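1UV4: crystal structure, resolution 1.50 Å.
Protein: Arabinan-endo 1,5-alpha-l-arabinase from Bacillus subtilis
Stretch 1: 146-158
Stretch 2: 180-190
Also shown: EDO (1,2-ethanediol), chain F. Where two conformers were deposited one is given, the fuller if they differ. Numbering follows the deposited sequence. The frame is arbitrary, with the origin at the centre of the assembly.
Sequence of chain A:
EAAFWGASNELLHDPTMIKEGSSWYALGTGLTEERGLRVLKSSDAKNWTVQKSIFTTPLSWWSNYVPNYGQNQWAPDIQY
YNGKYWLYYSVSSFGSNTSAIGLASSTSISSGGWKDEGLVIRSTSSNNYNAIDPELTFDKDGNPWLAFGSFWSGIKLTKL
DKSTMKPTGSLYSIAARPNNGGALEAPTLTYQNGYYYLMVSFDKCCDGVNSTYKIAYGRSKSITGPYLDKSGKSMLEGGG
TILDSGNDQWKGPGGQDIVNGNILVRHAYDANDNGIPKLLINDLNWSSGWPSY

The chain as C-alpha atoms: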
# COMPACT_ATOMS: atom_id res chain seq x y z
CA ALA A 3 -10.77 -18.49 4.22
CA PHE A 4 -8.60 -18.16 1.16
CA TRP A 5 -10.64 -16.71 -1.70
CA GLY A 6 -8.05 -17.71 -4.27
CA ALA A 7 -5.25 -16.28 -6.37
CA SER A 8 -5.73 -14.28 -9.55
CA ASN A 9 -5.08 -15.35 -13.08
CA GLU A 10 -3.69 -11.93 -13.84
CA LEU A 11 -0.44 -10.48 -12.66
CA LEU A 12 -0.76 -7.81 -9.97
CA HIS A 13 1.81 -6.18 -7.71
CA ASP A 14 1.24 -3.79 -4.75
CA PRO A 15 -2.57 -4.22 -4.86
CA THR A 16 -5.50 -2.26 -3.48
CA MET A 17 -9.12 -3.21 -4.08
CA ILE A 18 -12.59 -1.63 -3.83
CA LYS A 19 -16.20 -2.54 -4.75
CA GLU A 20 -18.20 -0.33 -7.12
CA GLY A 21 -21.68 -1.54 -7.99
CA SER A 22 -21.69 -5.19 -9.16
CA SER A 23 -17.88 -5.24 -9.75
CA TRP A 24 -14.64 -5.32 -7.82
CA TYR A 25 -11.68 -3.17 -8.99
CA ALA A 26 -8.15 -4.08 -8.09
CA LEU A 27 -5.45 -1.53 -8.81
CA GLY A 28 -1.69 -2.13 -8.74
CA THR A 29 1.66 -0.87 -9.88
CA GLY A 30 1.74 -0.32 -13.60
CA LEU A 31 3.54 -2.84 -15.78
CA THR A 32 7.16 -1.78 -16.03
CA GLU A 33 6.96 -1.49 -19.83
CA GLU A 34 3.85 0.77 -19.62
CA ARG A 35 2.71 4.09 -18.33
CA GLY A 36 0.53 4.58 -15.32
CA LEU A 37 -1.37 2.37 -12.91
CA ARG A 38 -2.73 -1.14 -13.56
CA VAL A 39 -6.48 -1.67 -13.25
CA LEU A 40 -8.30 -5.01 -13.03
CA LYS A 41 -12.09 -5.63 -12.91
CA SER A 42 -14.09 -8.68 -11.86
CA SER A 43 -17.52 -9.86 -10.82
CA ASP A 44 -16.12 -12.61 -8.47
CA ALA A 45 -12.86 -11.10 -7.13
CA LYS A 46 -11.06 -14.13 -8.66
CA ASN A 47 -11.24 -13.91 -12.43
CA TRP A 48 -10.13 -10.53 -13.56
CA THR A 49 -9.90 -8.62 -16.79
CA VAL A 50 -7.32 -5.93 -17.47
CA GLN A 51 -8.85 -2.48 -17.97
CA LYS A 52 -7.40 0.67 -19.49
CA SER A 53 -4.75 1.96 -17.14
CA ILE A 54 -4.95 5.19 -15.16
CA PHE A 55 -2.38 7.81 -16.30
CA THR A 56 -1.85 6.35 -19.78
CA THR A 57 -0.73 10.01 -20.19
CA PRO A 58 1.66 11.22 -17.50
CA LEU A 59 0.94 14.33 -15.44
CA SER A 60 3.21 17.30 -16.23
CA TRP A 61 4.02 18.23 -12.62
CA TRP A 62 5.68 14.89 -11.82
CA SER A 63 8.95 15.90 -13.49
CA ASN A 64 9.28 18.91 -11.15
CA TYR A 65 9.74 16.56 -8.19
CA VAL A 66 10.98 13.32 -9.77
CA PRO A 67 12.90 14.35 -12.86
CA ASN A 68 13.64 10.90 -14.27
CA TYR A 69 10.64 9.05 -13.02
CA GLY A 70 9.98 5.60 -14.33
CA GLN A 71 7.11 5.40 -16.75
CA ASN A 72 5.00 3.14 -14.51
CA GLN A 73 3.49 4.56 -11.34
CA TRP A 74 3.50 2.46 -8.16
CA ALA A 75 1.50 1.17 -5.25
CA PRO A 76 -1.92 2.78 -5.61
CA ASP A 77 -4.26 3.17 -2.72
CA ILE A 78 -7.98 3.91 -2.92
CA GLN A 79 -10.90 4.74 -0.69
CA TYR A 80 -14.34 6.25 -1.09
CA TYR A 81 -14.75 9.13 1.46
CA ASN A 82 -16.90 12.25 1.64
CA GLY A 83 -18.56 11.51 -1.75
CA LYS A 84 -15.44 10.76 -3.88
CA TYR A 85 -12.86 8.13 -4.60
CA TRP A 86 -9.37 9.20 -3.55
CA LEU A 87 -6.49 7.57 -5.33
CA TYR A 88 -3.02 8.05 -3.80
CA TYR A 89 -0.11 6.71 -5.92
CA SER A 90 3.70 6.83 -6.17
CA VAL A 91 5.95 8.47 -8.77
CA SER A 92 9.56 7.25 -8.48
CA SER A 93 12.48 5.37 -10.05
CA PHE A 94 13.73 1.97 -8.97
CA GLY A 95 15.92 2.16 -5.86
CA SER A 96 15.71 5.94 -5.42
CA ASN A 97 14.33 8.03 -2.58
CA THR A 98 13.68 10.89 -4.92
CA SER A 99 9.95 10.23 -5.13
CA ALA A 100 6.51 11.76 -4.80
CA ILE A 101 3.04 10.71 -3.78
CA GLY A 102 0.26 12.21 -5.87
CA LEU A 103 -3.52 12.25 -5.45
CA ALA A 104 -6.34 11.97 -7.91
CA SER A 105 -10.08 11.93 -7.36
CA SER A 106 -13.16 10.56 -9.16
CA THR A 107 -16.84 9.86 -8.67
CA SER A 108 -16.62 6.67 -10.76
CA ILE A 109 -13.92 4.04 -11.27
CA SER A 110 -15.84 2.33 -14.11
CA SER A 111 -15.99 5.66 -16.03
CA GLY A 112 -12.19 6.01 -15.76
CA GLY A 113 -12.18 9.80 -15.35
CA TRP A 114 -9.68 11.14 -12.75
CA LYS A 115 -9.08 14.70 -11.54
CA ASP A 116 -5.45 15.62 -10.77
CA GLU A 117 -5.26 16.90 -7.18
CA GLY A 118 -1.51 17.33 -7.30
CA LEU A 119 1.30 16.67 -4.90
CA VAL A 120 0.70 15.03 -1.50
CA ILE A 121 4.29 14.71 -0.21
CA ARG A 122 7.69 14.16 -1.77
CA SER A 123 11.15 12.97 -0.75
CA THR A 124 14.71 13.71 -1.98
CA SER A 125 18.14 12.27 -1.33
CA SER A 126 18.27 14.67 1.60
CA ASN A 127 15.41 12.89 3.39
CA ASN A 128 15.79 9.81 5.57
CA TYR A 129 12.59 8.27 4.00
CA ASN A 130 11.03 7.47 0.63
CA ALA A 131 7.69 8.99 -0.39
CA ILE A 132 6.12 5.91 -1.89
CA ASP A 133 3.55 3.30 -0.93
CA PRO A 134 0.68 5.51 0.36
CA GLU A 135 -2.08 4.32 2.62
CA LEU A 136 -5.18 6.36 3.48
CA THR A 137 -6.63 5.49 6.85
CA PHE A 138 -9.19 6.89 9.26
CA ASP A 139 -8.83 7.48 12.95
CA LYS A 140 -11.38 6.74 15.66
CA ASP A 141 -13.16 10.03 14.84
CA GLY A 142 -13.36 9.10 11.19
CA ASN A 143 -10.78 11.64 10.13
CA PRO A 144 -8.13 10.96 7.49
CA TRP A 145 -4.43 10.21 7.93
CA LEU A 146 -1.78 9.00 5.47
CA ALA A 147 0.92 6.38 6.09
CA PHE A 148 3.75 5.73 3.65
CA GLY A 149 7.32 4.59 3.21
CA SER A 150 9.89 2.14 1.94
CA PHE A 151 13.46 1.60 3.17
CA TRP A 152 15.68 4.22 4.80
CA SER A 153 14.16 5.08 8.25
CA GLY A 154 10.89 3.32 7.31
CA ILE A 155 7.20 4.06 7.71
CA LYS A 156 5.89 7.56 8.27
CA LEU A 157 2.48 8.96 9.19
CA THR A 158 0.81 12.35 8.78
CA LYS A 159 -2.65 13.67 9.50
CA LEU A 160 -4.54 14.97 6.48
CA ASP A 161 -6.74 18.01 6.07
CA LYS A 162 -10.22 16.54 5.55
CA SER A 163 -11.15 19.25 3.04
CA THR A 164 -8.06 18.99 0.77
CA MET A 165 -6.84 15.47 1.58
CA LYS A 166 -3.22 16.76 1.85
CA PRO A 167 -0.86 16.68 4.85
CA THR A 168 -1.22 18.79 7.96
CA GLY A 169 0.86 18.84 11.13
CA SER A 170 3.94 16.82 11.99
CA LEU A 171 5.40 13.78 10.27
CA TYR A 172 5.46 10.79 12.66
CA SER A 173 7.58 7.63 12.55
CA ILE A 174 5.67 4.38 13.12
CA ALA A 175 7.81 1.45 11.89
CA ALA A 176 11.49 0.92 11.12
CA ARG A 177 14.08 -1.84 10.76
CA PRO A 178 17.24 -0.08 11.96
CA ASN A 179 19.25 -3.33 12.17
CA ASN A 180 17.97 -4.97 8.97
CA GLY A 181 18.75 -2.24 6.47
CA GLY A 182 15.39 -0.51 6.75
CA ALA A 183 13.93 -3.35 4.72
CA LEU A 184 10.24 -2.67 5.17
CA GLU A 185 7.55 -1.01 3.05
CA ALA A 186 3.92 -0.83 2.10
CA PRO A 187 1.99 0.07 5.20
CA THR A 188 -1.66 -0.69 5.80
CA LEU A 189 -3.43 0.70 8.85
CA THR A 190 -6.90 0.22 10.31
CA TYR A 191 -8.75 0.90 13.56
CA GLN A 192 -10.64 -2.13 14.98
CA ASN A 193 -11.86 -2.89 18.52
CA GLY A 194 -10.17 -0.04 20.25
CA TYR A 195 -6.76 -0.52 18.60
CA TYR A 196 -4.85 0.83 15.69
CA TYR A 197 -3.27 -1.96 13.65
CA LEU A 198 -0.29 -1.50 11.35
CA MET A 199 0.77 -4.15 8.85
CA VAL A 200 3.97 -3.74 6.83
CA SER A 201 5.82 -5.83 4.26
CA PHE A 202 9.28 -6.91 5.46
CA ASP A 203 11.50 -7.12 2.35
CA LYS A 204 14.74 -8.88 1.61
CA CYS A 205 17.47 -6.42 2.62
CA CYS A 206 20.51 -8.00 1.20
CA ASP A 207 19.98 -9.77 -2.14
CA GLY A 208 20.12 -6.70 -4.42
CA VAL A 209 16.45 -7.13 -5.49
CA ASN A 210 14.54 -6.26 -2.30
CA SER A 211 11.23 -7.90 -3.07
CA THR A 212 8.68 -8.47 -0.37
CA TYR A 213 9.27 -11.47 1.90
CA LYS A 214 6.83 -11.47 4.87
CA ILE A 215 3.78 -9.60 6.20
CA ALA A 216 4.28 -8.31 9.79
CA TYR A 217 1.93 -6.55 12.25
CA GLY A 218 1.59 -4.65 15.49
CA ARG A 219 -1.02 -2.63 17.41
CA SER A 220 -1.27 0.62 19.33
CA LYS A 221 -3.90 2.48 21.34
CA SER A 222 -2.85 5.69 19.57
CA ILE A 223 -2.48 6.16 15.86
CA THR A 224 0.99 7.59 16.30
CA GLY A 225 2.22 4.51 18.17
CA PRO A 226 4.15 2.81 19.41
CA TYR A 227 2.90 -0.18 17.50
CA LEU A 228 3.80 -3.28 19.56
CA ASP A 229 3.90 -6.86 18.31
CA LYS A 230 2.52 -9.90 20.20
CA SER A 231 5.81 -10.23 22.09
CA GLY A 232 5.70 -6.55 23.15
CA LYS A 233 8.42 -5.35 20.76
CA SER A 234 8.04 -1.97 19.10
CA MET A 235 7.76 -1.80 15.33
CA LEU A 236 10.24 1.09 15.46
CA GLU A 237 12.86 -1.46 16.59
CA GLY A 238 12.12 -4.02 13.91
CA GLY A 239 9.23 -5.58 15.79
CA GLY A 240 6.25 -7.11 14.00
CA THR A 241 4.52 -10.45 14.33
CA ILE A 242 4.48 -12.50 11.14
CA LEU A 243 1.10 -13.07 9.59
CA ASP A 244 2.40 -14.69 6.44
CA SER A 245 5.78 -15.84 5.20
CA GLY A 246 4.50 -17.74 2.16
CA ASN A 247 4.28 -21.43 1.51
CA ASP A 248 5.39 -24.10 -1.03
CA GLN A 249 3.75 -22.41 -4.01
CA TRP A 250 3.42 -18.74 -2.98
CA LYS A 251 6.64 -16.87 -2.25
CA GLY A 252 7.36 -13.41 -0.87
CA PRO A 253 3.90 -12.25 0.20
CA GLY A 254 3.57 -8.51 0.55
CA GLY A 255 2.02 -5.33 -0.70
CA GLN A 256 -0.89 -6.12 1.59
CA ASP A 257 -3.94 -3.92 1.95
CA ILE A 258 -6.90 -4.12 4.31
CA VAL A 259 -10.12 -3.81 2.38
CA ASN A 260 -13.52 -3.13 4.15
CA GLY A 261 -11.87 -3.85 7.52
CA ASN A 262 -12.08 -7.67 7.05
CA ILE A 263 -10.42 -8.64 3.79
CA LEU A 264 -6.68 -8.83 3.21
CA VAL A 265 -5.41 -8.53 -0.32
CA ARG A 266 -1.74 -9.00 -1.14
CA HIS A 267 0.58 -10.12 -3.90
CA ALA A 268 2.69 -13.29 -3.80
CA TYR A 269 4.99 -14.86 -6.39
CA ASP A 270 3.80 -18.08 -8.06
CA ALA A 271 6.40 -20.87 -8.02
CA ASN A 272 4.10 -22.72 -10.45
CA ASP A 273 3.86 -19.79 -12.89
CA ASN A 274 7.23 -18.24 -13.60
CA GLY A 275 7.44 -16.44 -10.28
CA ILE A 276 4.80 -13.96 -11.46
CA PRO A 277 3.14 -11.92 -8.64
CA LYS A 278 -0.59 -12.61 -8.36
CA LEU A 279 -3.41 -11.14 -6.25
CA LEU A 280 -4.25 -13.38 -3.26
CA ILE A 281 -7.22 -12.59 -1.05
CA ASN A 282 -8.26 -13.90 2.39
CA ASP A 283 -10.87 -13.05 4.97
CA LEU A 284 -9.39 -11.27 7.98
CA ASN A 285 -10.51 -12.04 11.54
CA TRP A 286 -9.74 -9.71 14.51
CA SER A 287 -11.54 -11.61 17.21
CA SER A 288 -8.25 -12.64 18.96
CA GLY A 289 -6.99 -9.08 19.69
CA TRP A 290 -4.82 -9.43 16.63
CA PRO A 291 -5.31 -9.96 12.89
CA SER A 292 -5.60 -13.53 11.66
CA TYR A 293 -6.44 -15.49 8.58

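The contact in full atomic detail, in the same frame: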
# COMPACT_ATOMS: atom_id res chain seq x y z
N LEU A 146 -2.53 9.70 6.55
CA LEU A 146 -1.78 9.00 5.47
C LEU A 146 -0.51 8.37 6.04
O LEU A 146 0.30 9.05 6.67
CB LEU A 146 -1.37 9.99 4.37
CG LEU A 146 -0.72 9.36 3.11
CD1 LEU A 146 -1.75 8.72 2.24
CD2 LEU A 146 0.12 10.46 2.37
N ALA A 147 -0.36 7.07 5.81
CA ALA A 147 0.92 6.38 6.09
C ALA A 147 1.63 6.12 4.77
O ALA A 147 1.03 6.04 3.70
CB ALA A 147 0.68 5.13 6.84
N PHE A 148 2.95 6.04 4.83
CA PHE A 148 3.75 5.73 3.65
C PHE A 148 5.14 5.33 4.06
O PHE A 148 5.54 5.41 5.18
CB PHE A 148 3.79 6.91 2.67
CG PHE A 148 4.55 8.11 3.18
CD1 PHE A 148 3.89 9.10 3.90
CD2 PHE A 148 5.91 8.23 2.99
CE1 PHE A 148 4.57 10.17 4.37
CE2 PHE A 148 6.61 9.32 3.48
CZ PHE A 148 5.93 10.29 4.17
N GLY A 149 5.88 4.84 3.09
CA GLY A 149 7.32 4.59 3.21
C GLY A 149 7.82 3.29 2.63
O GLY A 149 7.10 2.34 2.39
N SER A 150 9.14 3.26 2.46
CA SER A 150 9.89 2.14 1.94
C SER A 150 11.37 2.41 2.16
O SER A 150 11.91 3.38 1.62
CB SER A 150 9.64 1.99 0.46
OG SER A 150 10.37 0.90 -0.09
N PHE A 151 12.01 1.55 2.93
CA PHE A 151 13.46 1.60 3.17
C PHE A 151 13.86 2.89 3.88
O PHE A 151 13.01 3.59 4.43
CB PHE A 151 14.27 1.29 1.88
CG PHE A 151 14.39 -0.17 1.60
CD1 PHE A 151 13.36 -0.88 1.01
CD2 PHE A 151 15.51 -0.87 2.03
CE1 PHE A 151 13.50 -2.24 0.77
CE2 PHE A 151 15.65 -2.25 1.78
CZ PHE A 151 14.64 -2.92 1.16
N TRP A 152 15.16 3.12 3.98
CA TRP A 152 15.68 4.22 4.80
C TRP A 152 15.12 4.10 6.23
O TRP A 152 15.20 2.98 6.75
CB TRP A 152 15.50 5.56 4.13
CG TRP A 152 16.35 5.71 2.88
CD1 TRP A 152 17.62 6.22 2.80
CD2 TRP A 152 16.02 5.30 1.55
NE1 TRP A 152 18.09 6.17 1.50
CE2 TRP A 152 17.10 5.64 0.72
CE3 TRP A 152 14.89 4.71 0.95
CZ2 TRP A 152 17.12 5.38 -0.66
CZ3 TRP A 152 14.92 4.45 -0.40
CH2 TRP A 152 16.00 4.78 -1.20
N SER A 153 14.59 5.17 6.84
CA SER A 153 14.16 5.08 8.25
C SER A 153 12.73 4.54 8.36
O SER A 153 12.19 4.51 9.48
CB SER A 153 14.31 6.43 8.97
OG SER A 153 13.36 7.38 8.56
N GLY A 154 12.12 4.10 7.24
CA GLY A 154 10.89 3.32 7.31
C GLY A 154 9.58 4.03 7.07
O GLY A 154 9.45 4.91 6.26
N ILE A 155 8.59 3.64 7.86
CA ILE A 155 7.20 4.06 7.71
C ILE A 155 6.87 5.30 8.50
O ILE A 155 7.18 5.43 9.69
CB ILE A 155 6.29 2.92 8.14
CG1 ILE A 155 6.73 1.62 7.43
CG2 ILE A 155 4.82 3.23 7.84
CD1 ILE A 155 6.76 1.63 5.97
N LYS A 156 6.27 6.25 7.76
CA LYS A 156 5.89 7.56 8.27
C LYS A 156 4.38 7.71 8.24
O LYS A 156 3.70 7.00 7.52
CB LYS A 156 6.52 8.65 7.45
CG LYS A 156 8.06 8.55 7.28
CD LYS A 156 8.81 8.49 8.59
CE LYS A 156 10.27 8.24 8.39
NZ LYS A 156 10.99 8.25 9.69
N LEU A 157 3.91 8.69 9.00
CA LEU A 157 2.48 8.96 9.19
C LEU A 157 2.24 10.47 9.35
O LEU A 157 2.94 11.12 10.07
CB LEU A 157 1.99 8.23 10.42
CG LEU A 157 0.54 8.43 10.83
CD1 LEU A 157 -0.39 7.72 9.90
CD2 LEU A 157 0.33 7.99 12.30
N THR A 158 1.25 10.98 8.61
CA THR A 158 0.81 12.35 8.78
C THR A 158 -0.72 12.39 8.81
O THR A 158 -1.40 11.64 8.10
CB THR A 158 1.36 13.26 7.65
OG1 THR A 158 0.88 14.60 7.82
CG2 THR A 158 0.88 12.79 6.29
N ASN A 180 18.13 -4.12 10.15
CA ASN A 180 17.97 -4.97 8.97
C ASN A 180 17.81 -4.11 7.71
O ASN A 180 16.95 -4.36 6.86
CB ASN A 180 16.75 -5.91 9.12
CG ASN A 180 16.97 -7.06 10.06
OD1 ASN A 180 17.43 -8.15 9.67
ND2 ASN A 180 16.63 -6.85 11.33
N GLY A 181 18.62 -3.06 7.64
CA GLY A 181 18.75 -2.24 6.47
C GLY A 181 17.56 -1.40 6.10
O GLY A 181 17.48 -0.90 4.96
N GLY A 182 16.63 -1.21 7.03
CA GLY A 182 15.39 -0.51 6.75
C GLY A 182 14.50 -1.26 5.79
O GLY A 182 13.65 -0.68 5.15
N ALA A 183 14.62 -2.59 5.74
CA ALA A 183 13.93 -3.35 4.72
C ALA A 183 12.48 -3.63 5.08
O ALA A 183 12.08 -4.75 5.41
CB ALA A 183 14.69 -4.63 4.42
N LEU A 184 11.68 -2.57 5.03
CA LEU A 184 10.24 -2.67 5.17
C LEU A 184 9.56 -1.60 4.32
O LEU A 184 10.20 -0.61 3.94
CB LEU A 184 9.80 -2.57 6.63
CG LEU A 184 9.72 -1.16 7.25
CD1 LEU A 184 9.10 -1.26 8.64
CD2 LEU A 184 11.04 -0.54 7.29
N GLU A 185 8.30 -1.85 3.97
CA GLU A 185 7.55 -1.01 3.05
C GLU A 185 6.07 -1.24 3.19
O GLU A 185 5.62 -2.11 3.90
CB GLU A 185 7.98 -1.31 1.60
CG GLU A 185 7.61 -2.72 1.12
CD GLU A 185 7.67 -2.94 -0.40
OE1 GLU A 185 8.78 -3.14 -0.90
OE2 GLU A 185 6.62 -3.02 -1.11
N ALA A 186 5.31 -0.44 2.46
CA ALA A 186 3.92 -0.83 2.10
C ALA A 186 3.04 -0.94 3.33
O ALA A 186 2.41 -1.93 3.56
CB ALA A 186 3.91 -2.12 1.29
N PRO A 187 2.89 0.14 4.06
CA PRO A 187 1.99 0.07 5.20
C PRO A 187 0.51 -0.07 4.82
O PRO A 187 0.04 0.39 3.81
CB PRO A 187 2.22 1.40 5.89
CG PRO A 187 2.54 2.33 4.77
CD PRO A 187 3.44 1.49 3.87
N THR A 188 -0.21 -0.72 5.75
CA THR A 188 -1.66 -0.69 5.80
C THR A 188 -2.08 -0.54 7.25
O THR A 188 -1.45 -1.08 8.12
CB THR A 188 -2.30 -1.95 5.10
OG1 THR A 188 -3.73 -1.77 5.02
CG2 THR A 188 -2.09 -3.21 5.85
N LEU A 189 -3.09 0.28 7.51
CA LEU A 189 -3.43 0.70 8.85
C LEU A 189 -4.92 0.80 8.99
O LEU A 189 -5.56 1.42 8.15
CB LEU A 189 -2.75 2.07 9.10
CG LEU A 189 -2.34 2.64 10.47
CD1 LEU A 189 -2.29 1.64 11.56
CD2 LEU A 189 -1.06 3.50 10.46
N THR A 190 -5.47 0.22 10.06
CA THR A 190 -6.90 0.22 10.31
C THR A 190 -7.15 0.32 11.80
O THR A 190 -6.29 -0.07 12.60
CB THR A 190 -7.54 -1.06 9.72
OG1 THR A 190 -8.99 -1.00 9.82
CG2 THR A 190 -7.15 -2.32 10.49
C1 EDO F . 9.64 12.23 11.97
O1 EDO F . 9.34 11.31 13.00
C2 EDO F . 9.56 11.53 10.63
O2 EDO F . 10.85 11.27 10.16
O HOH W 1 9.33 -0.64 -2.07
O HOH W 2 17.61 1.69 3.87

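Very little conventional hydrogen bonding joins these two stretches. S150 and E185 form a single beta bridge, their CA atoms 4.1 Å apart, flanked by two backbone bonds: F151 N donates to L184 O at 3.0 Å, nearly straight, while A186 N reaches G149 O at 3.3 Å, a weak bond. The rule here is one local backbone clasp, with side-chain packing extending the contact beyond it.

Around the clasp, where the chains run close, CA-H...O contacts accompany the hydrogen bonds. S150 CA and E185 CA lie 3.4 Å from L184 O and G149 O respectively, so both carbonyls that accept hydrogen bonds also receive a CA hydrogen. Where the two turns meet, F151 CA comes within 3.0 Å of G182 O and G182 CA within 3.5 Å of W152 O. Glycine suits this spot twice over: phi at G182 is positive, and an ideal CB there would sit 2.2 Å from W152 O, a clash.

The F151 ring, in the m rotamer, brings its end nearer the other stretch than its sideways CA-to-CB bond suggests. A183 CA lies over one ring face, 3.8 Å from the centroid, a CH-pi contact, and A183 CB touches F151 CZ at 3.7 Å.

Apolar packing continues along the strands. P187 is central: its CG lies 3.9 Å from A147 CB, and its CB 3.7 Å from I155 CG2, so one proline ring serves both strands of the hairpin. I155 also meets L184, CG1 to CD1 at 3.9 Å. Farther along, L189 CD2 approaches A147 CB and L157 CD1, each at 4.3 Å.

Two waters bridge polar atoms of the two stretches. One links S150 OG (2.7 Å) to E185 OE1 (2.8 Å, weak); the other accepts from W152 N and donates to G181 O, both at 2.8 Å.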